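Local atomic coordinates of glutathione transferase (Lolium rigidum, PDB entry 6ZB6), a protein that probably conjugates glutathione to herbicides and other electrophilic foreign compounds, as a phi-class plant glutathione transferase linked to multiple-herbicide resistance. Residues 4-9 against 16-21; 22-27 against 82-87. All blocks are in the same frame, centred on the assembly; numbering follows the deposited sequence.

Contact 1: residues 4-9 against 16-21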
ATOM      1  N   VAL A   4      -8.687 -15.498   8.706  1.00 27.66           N
ATOM      2  CA  VAL A   4      -7.242 -15.341   8.710  1.00 20.27           C
ATOM      3  C   VAL A   4      -6.853 -14.218   9.665  1.00 21.90           C
ATOM      4  O   VAL A   4      -7.663 -13.360  10.026  1.00 25.42           O
ATOM      5  CB  VAL A   4      -6.724 -15.084   7.288  1.00 22.72           C
ATOM      6  CG1 VAL A   4      -7.064 -16.273   6.400  1.00 24.53           C
ATOM      7  CG2 VAL A   4      -7.324 -13.768   6.725  1.00 20.88           C
ATOM      8  N   LYS A   5      -5.593 -14.232  10.091  1.00 20.59           N
ATOM      9  CA  LYS A   5      -5.098 -13.274  11.066  1.00 24.78           C
ATOM     10  C   LYS A   5      -3.977 -12.459  10.452  1.00 26.21           C
ATOM     11  O   LYS A   5      -3.045 -13.020   9.874  1.00 21.31           O
ATOM     12  CB  LYS A   5      -4.570 -13.958  12.328  1.00 21.66           C
ATOM     13  CG  LYS A   5      -5.580 -14.774  13.096  1.00 29.79           C
ATOM     14  CD  LYS A   5      -4.917 -15.304  14.361  1.00 36.63           C
ATOM     15  CE  LYS A   5      -5.886 -16.079  15.221  1.00 49.52           C
ATOM     16  NZ  LYS A   5      -5.494 -16.020  16.656  1.00 55.49           N
ATOM     17  N   VAL A   6      -4.051 -11.144  10.613  1.00 21.45           N
ATOM     18  CA  VAL A   6      -2.977 -10.238  10.228  1.00 20.59           C
ATOM     19  C   VAL A   6      -2.386  -9.656  11.500  1.00 26.92           C
ATOM     20  O   VAL A   6      -3.120  -9.141  12.353  1.00 26.27           O
ATOM     21  CB  VAL A   6      -3.496  -9.127   9.295  1.00 23.00           C
ATOM     22  CG1 VAL A   6      -2.341  -8.259   8.816  1.00 19.97           C
ATOM     23  CG2 VAL A   6      -4.221  -9.760   8.123  1.00 21.28           C
ATOM     24  N   PHE A   7      -1.064  -9.722  11.621  1.00 23.67           N
ATOM     25  CA  PHE A   7      -0.356  -9.256  12.810  1.00 20.53           C
ATOM     26  C   PHE A   7       0.267  -7.896  12.526  1.00 27.47           C
ATOM     27  O   PHE A   7       1.079  -7.762  11.604  1.00 23.10           O
ATOM     28  CB  PHE A   7       0.720 -10.259  13.228  1.00 19.21           C
ATOM     29  CG  PHE A   7       0.162 -11.581  13.666  1.00 22.31           C
ATOM     30  CD1 PHE A   7      -0.065 -12.589  12.741  1.00 25.53           C
ATOM     31  CD2 PHE A   7      -0.176 -11.800  14.998  1.00 24.66           C
ATOM     32  CE1 PHE A   7      -0.600 -13.810  13.127  1.00 25.06           C
ATOM     33  CE2 PHE A   7      -0.708 -13.025  15.402  1.00 26.98           C
ATOM     34  CZ  PHE A   7      -0.922 -14.025  14.466  1.00 28.58           C
ATOM     35  N   GLY A   8      -0.118  -6.893  13.317  1.00 23.84           N
ATOM     36  CA  GLY A   8       0.372  -5.552  13.134  1.00 17.79           C
ATOM     37  C   GLY A   8      -0.780  -4.557  13.154  1.00 21.95           C
ATOM     38  O   GLY A   8      -1.924  -4.891  12.823  1.00 26.96           O
ATOM     39  N   PRO A   9      -0.495  -3.318  13.539  1.00 26.51           N
ATOM     40  CA  PRO A   9      -1.547  -2.289  13.563  1.00 26.57           C
ATOM     41  C   PRO A   9      -2.008  -1.909  12.164  1.00 28.06           C
ATOM     42  O   PRO A   9      -1.212  -1.841  11.224  1.00 20.89           O
ATOM     43  CB  PRO A   9      -0.872  -1.108  14.267  1.00 32.98           C
ATOM     44  CG  PRO A   9       0.605  -1.373  14.161  1.00 31.00           C
ATOM     45  CD  PRO A   9       0.764  -2.854  14.149  1.00 22.74           C
ATOM     46  N   ALA A  16      -1.827  -2.275   6.172  1.00 21.39           N
ATOM     47  CA  ALA A  16      -2.968  -1.743   5.444  1.00 22.32           C
ATOM     48  C   ALA A  16      -3.045  -2.324   4.045  1.00 18.46           C
ATOM     49  O   ALA A  16      -4.141  -2.577   3.536  1.00 15.20           O
ATOM     50  CB  ALA A  16      -2.882  -0.214   5.364  1.00 19.35           C
ATOM     51  N   ARG A  17      -1.885  -2.552   3.414  1.00 16.78           N
ATOM     52  CA  ARG A  17      -1.867  -3.126   2.071  1.00 19.93           C
ATOM     53  C   ARG A  17      -2.663  -4.429   2.026  1.00 19.06           C
ATOM     54  O   ARG A  17      -3.527  -4.618   1.161  1.00 19.11           O
ATOM     55  CB  ARG A  17      -0.417  -3.342   1.617  1.00 20.42           C
ATOM     56  CG  ARG A  17      -0.286  -3.945   0.219  1.00 19.40           C
ATOM     57  CD  ARG A  17       1.096  -4.550  -0.046  1.00 15.71           C
ATOM     58  NE  ARG A  17       2.189  -3.659   0.346  1.00 17.97           N
ATOM     59  CZ  ARG A  17       2.531  -2.558  -0.324  1.00 22.46           C
ATOM     60  NH1 ARG A  17       1.887  -2.224  -1.438  1.00 14.36           N
ATOM     61  NH2 ARG A  17       3.525  -1.789   0.112  1.00 19.18           N
ATOM     62  N   VAL A  18      -2.409  -5.317   2.994  1.00 19.19           N
ATOM     63  CA  VAL A  18      -3.117  -6.592   3.088  1.00 19.51           C
ATOM     64  C   VAL A  18      -4.599  -6.378   3.382  1.00 20.16           C
ATOM     65  O   VAL A  18      -5.471  -7.019   2.780  1.00 20.59           O
ATOM     66  CB  VAL A  18      -2.454  -7.468   4.167  1.00 20.19           C
ATOM     67  CG1 VAL A  18      -3.217  -8.808   4.343  1.00 18.18           C
ATOM     68  CG2 VAL A  18      -0.959  -7.685   3.860  1.00 20.50           C
ATOM     69  N   LEU A  19      -4.912  -5.482   4.319  1.00 21.75           N
ATOM     70  CA  LEU A  19      -6.308  -5.259   4.676  1.00 21.80           C
ATOM     71  C   LEU A  19      -7.117  -4.792   3.472  1.00 20.95           C
ATOM     72  O   LEU A  19      -8.278  -5.183   3.311  1.00 19.50           O
ATOM     73  CB  LEU A  19      -6.409  -4.255   5.827  1.00 18.04           C
ATOM     74  CG  LEU A  19      -5.603  -4.572   7.091  1.00 26.68           C
ATOM     75  CD1 LEU A  19      -5.940  -3.605   8.233  1.00 23.85           C
ATOM     76  CD2 LEU A  19      -5.785  -6.031   7.530  1.00 26.26           C
ATOM     77  N   VAL A  20      -6.520  -3.964   2.610  1.00 23.24           N
ATOM     78  CA  VAL A  20      -7.201  -3.546   1.387  1.00 20.03           C
ATOM     79  C   VAL A  20      -7.617  -4.765   0.565  1.00 22.04           C
ATOM     80  O   VAL A  20      -8.772  -4.887   0.144  1.00 20.60           O
ATOM     81  CB  VAL A  20      -6.315  -2.587   0.572  1.00 21.98           C
ATOM     82  CG1 VAL A  20      -6.874  -2.448  -0.846  1.00 20.72           C
ATOM     83  CG2 VAL A  20      -6.251  -1.190   1.260  1.00 21.78           C
ATOM     84  N   PHE A  21      -6.688  -5.691   0.326  1.00 21.76           N
ATOM     85  CA  PHE A  21      -7.053  -6.813  -0.531  1.00 23.19           C
ATOM     86  C   PHE A  21      -8.021  -7.763   0.163  1.00 22.16           C
ATOM     87  O   PHE A  21      -8.912  -8.315  -0.494  1.00 22.91           O
ATOM     88  CB  PHE A  21      -5.792  -7.506  -1.030  1.00 21.60           C
ATOM     89  CG  PHE A  21      -4.984  -6.625  -1.935  1.00 21.31           C
ATOM     90  CD1 PHE A  21      -5.506  -6.223  -3.157  1.00 18.23           C
ATOM     91  CD2 PHE A  21      -3.749  -6.126  -1.533  1.00 18.50           C
ATOM     92  CE1 PHE A  21      -4.788  -5.383  -3.994  1.00 24.73           C
ATOM     93  CE2 PHE A  21      -3.019  -5.273  -2.370  1.00 19.93           C
ATOM     94  CZ  PHE A  21      -3.535  -4.902  -3.597  1.00 17.99           C
TER
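No flat group takes part where V6 meets V18 and L19; branched aliphatic side chains make the whole join, and the nearby flat groups look elsewhere. The ring of F7, next to V6 in strand 4-7, leaves by the other face of the sheet and packs on V32 and Q59. The F21 ring meets F167 with the two planes at about 45°, while the guanidinium of R17 is held by N14, S68 and N171.

Between strand and helix, the CG2 methyl of V6 does all the touching from the strand side. With V6 CG1 trans to the backbone N (chi1 -176°), CG2 stands opposite the carbonyl carbon and faces the helix. It lies 4.0 Å from V18 CG1, the two valine side chains lying alongside one another and running in opposing directions. L19 reaches the same methyl from its CD2 branch, at 4.1 Å, its side chain lying at a slant to that of V6. Valine suits V6, since beta-branching fits an extended strand; the CA atoms of V6 and V18 are 8.0 Å apart, and methyl meets methyl across that distance. The L19 side chain does not set out straight at the strand, and the reach of leucine's delta branch brings CD2 to V6.

V18 further packs on I71 and S72 of helix 68-78. This is the strand-to-helix packing of a beta-alpha-beta unit (4-7, 13-24, 29-32) in the thioredoxin-like domain of glutathione transferases.

Contact 2: residues 22-27 against 82-87. With NA (sodium ion), chain L.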
ATOM      1  N   LEU A  22      -7.910  -7.921   1.488  1.00 21.71           N
ATOM      2  CA  LEU A  22      -8.927  -8.670   2.215  1.00 20.62           C
ATOM      3  C   LEU A  22     -10.304  -8.054   2.019  1.00 25.17           C
ATOM      4  O   LEU A  22     -11.292  -8.767   1.824  1.00 25.99           O
ATOM      5  CB  LEU A  22      -8.579  -8.735   3.701  1.00 23.98           C
ATOM      6  CG  LEU A  22      -7.501  -9.757   4.094  1.00 21.95           C
ATOM      7  CD1 LEU A  22      -6.938  -9.444   5.479  1.00 20.00           C
ATOM      8  CD2 LEU A  22      -8.052 -11.197   4.017  1.00 22.99           C
ATOM      9  N   GLU A  23     -10.396  -6.724   2.066  1.00 21.92           N
ATOM     10  CA  GLU A  23     -11.697  -6.093   1.900  1.00 19.90           C
ATOM     11  C   GLU A  23     -12.177  -6.194   0.462  1.00 21.48           C
ATOM     12  O   GLU A  23     -13.383  -6.294   0.225  1.00 24.64           O
ATOM     13  CB  GLU A  23     -11.635  -4.631   2.345  1.00 15.87           C
ATOM     14  CG  GLU A  23     -11.584  -4.470   3.846  1.00 24.03           C
ATOM     15  CD  GLU A  23     -12.894  -4.822   4.511  1.00 27.76           C
ATOM     16  OE1 GLU A  23     -13.946  -4.763   3.837  1.00 33.03           O
ATOM     17  OE2 GLU A  23     -12.873  -5.158   5.717  1.00 35.11           O
ATOM     18  N   GLU A  24     -11.255  -6.175  -0.506  1.00 19.00           N
ATOM     19  CA  GLU A  24     -11.662  -6.247  -1.905  1.00 21.39           C
ATOM     20  C   GLU A  24     -12.380  -7.558  -2.209  1.00 29.35           C
ATOM     21  O   GLU A  24     -13.324  -7.583  -3.007  1.00 26.59           O
ATOM     22  CB  GLU A  24     -10.449  -6.071  -2.823  1.00 20.07           C
ATOM     23  CG  GLU A  24      -9.969  -4.606  -2.943  1.00 25.32           C
ATOM     24  CD  GLU A  24     -10.849  -3.727  -3.840  1.00 30.82           C
ATOM     25  OE1 GLU A  24     -11.635  -4.256  -4.653  1.00 31.43           O
ATOM     26  OE2 GLU A  24     -10.740  -2.484  -3.747  1.00 26.93           O
ATOM     27  N   VAL A  25     -11.958  -8.657  -1.573  1.00 26.18           N
ATOM     28  CA  VAL A  25     -12.593  -9.951  -1.791  1.00 27.30           C
ATOM     29  C   VAL A  25     -13.611 -10.291  -0.711  1.00 30.52           C
ATOM     30  O   VAL A  25     -14.209 -11.378  -0.747  1.00 33.49           O
ATOM     31  CB  VAL A  25     -11.536 -11.067  -1.918  1.00 28.39           C
ATOM     32  CG1 VAL A  25     -10.562 -10.718  -3.034  1.00 33.08           C
ATOM     33  CG2 VAL A  25     -10.793 -11.286  -0.583  1.00 25.67           C
ATOM     34  N   GLY A  26     -13.827  -9.399   0.248  1.00 28.13           N
ATOM     35  CA  GLY A  26     -14.872  -9.610   1.230  1.00 30.48           C
ATOM     36  C   GLY A  26     -14.604 -10.751   2.185  1.00 30.78           C
ATOM     37  O   GLY A  26     -15.547 -11.387   2.654  1.00 28.33           O
ATOM     38  N   ALA A  27     -13.340 -11.013   2.499  1.00 25.99           N
ATOM     39  CA  ALA A  27     -12.974 -12.100   3.397  1.00 27.99           C
ATOM     40  C   ALA A  27     -12.988 -11.618   4.838  1.00 30.34           C
ATOM     41  O   ALA A  27     -12.582 -10.493   5.129  1.00 28.56           O
ATOM     42  CB  ALA A  27     -11.587 -12.644   3.053  1.00 27.31           C
ATOM     43  N   GLY A  82     -14.509 -14.266  -8.773  1.00 87.48           N
ATOM     44  CA  GLY A  82     -15.218 -14.241 -10.036  1.00 88.88           C
ATOM     45  C   GLY A  82     -15.782 -12.854 -10.280  1.00 87.06           C
ATOM     46  O   GLY A  82     -15.734 -12.336 -11.400  1.00 85.33           O
ATOM     47  N   GLU A  83     -16.320 -12.245  -9.219  1.00 86.17           N
ATOM     48  CA  GLU A  83     -16.703 -10.839  -9.238  1.00 87.95           C
ATOM     49  C   GLU A  83     -15.492  -9.908  -9.219  1.00 82.81           C
ATOM     50  O   GLU A  83     -15.593  -8.768  -9.684  1.00 81.94           O
ATOM     51  CB  GLU A  83     -17.623 -10.541  -8.045  1.00 96.66           C
ATOM     52  CG  GLU A  83     -17.896  -9.070  -7.749  1.00104.52           C
ATOM     53  CD  GLU A  83     -18.349  -8.842  -6.311  1.00109.91           C
ATOM     54  OE1 GLU A  83     -18.785  -9.815  -5.655  1.00111.61           O
ATOM     55  OE2 GLU A  83     -18.268  -7.689  -5.833  1.00110.49           O
ATOM     56  N   VAL A  84     -14.351 -10.368  -8.699  1.00 75.91           N
ATOM     57  CA  VAL A  84     -13.136  -9.566  -8.581  1.00 61.19           C
ATOM     58  C   VAL A  84     -11.976 -10.362  -9.165  1.00 54.74           C
ATOM     59  O   VAL A  84     -11.740 -11.506  -8.763  1.00 60.42           O
ATOM     60  CB  VAL A  84     -12.839  -9.188  -7.116  1.00 60.79           C
ATOM     61  CG1 VAL A  84     -11.932  -7.969  -7.043  1.00 68.20           C
ATOM     62  CG2 VAL A  84     -14.132  -8.949  -6.349  1.00 58.56           C
ATOM     63  N   ASP A  85     -11.262  -9.764 -10.118  1.00 40.10           N
ATOM     64  CA  ASP A  85     -10.056 -10.360 -10.694  1.00 36.00           C
ATOM     65  C   ASP A  85      -8.990  -9.268 -10.750  1.00 34.49           C
ATOM     66  O   ASP A  85      -8.892  -8.539 -11.741  1.00 33.83           O
ATOM     67  CB  ASP A  85     -10.332 -10.952 -12.068  1.00 38.35           C
ATOM     68  CG  ASP A  85      -9.133 -11.702 -12.635  1.00 42.66           C
ATOM     69  OD1 ASP A  85      -8.198 -12.038 -11.865  1.00 40.42           O
ATOM     70  OD2 ASP A  85      -9.132 -11.958 -13.859  1.00 53.41           O
ATOM     71  N   LEU A  86      -8.204  -9.155  -9.680  1.00 23.48           N
ATOM     72  CA  LEU A  86      -7.168  -8.132  -9.607  1.00 23.57           C
ATOM     73  C   LEU A  86      -5.829  -8.603 -10.148  1.00 28.01           C
ATOM     74  O   LEU A  86      -4.973  -7.765 -10.459  1.00 23.71           O
ATOM     75  CB  LEU A  86      -6.999  -7.657  -8.160  1.00 21.24           C
ATOM     76  CG  LEU A  86      -8.212  -6.893  -7.623  1.00 23.38           C
ATOM     77  CD1 LEU A  86      -8.135  -6.677  -6.121  1.00 27.25           C
ATOM     78  CD2 LEU A  86      -8.334  -5.550  -8.354  1.00 21.22           C
ATOM     79  N   LEU A  87      -5.623  -9.917 -10.276  1.00 24.88           N
ATOM     80  CA  LEU A  87      -4.346 -10.439 -10.749  1.00 22.51           C
ATOM     81  C   LEU A  87      -4.349 -10.806 -12.226  1.00 21.76           C
ATOM     82  O   LEU A  87      -3.277 -10.830 -12.843  1.00 24.51           O
ATOM     83  CB  LEU A  87      -3.937 -11.665  -9.922  1.00 24.98           C
ATOM     84  CG  LEU A  87      -3.631 -11.364  -8.448  1.00 27.43           C
ATOM     85  CD1 LEU A  87      -3.349 -12.644  -7.671  1.00 27.44           C
ATOM     86  CD2 LEU A  87      -2.466 -10.386  -8.301  1.00 22.95           C
TER
HETATM   87 NA    NA L 306      -7.255 -12.237  -9.403  1.00 77.07          NA
HETATM   88  O   HOH W   1      -8.297 -10.930  -7.471  1.00 46.13           O
HETATM   89  O   HOH W   2      -6.829 -14.002 -11.577  1.00 35.94           O
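E24, in the last turn of helix 13-24, meets V84 and L86 of the loop 82-87 with its near end and leaves its carboxylate for others. Its CB lies 4.1 Å from L86 CD1, a contact between two saturated carbons. CG then turns beside the backbone N (chi1 -77°), and a bend at chi2 (-76°) folds the chain back instead of letting it extend. The side chain also packs on L170 and A206. At the tip, OE1 passes V84 CG1 loosely, at 4.4 Å, while OE2 forms a salt bridge with NE of R204. Glutamate thus serves twice here: its methylene stem packs against leucine and its charge is met by an arginine beyond the loop.

V84 touches the backbone of E24: its CG2 lies 3.7 Å from the carbonyl O. Just beyond, G26 takes a positive phi and closes the helix with a Schellman motif, in which A27 N bonds to L22 O and G26 N more weakly to E23 O; glycine adopts this conformation readily.

D85 points away from the helix and binds a sodium ion through OD1 at 2.6 Å, the same oxygen accepting R88 N. A water on the sodium also takes the N-H of L86, tying ion to loop backbone. The chemistry therefore divides: van der Waals contact joins helix end and loop, methyl against carbonyl oxygen and CH2 against methyl, whereas the charges of E24 and D85 are answered by R204 and by the hydrated ion, outside the interface itself.

In the fold
Contacts 1 and 2 follow one another along helix 13-24. Contact 1 is fully buried, with its helix flank turned to strand 4-7, whereas contact 2, some 14 Å away between centres, is partly buried at the helix's C-terminal end. Contact 1 is methyl against methyl; contact 2 sets methyls on a glutamate CB and a carbonyl oxygen. They join: L22 CD1 reaches V6 CG2 at 3.8 Å, and F21 CD1 meets L86 CD1 at 4.0 Å. In contact 1 the touching side chains are purely hydrocarbon, that of V18 about 7 Å from bound S-(p-nitrobenzyl)glutathione; in contact 2 carboxylates, water and sodium border the packing, where the helix end meets the loop between helices 68-78 and 92-127.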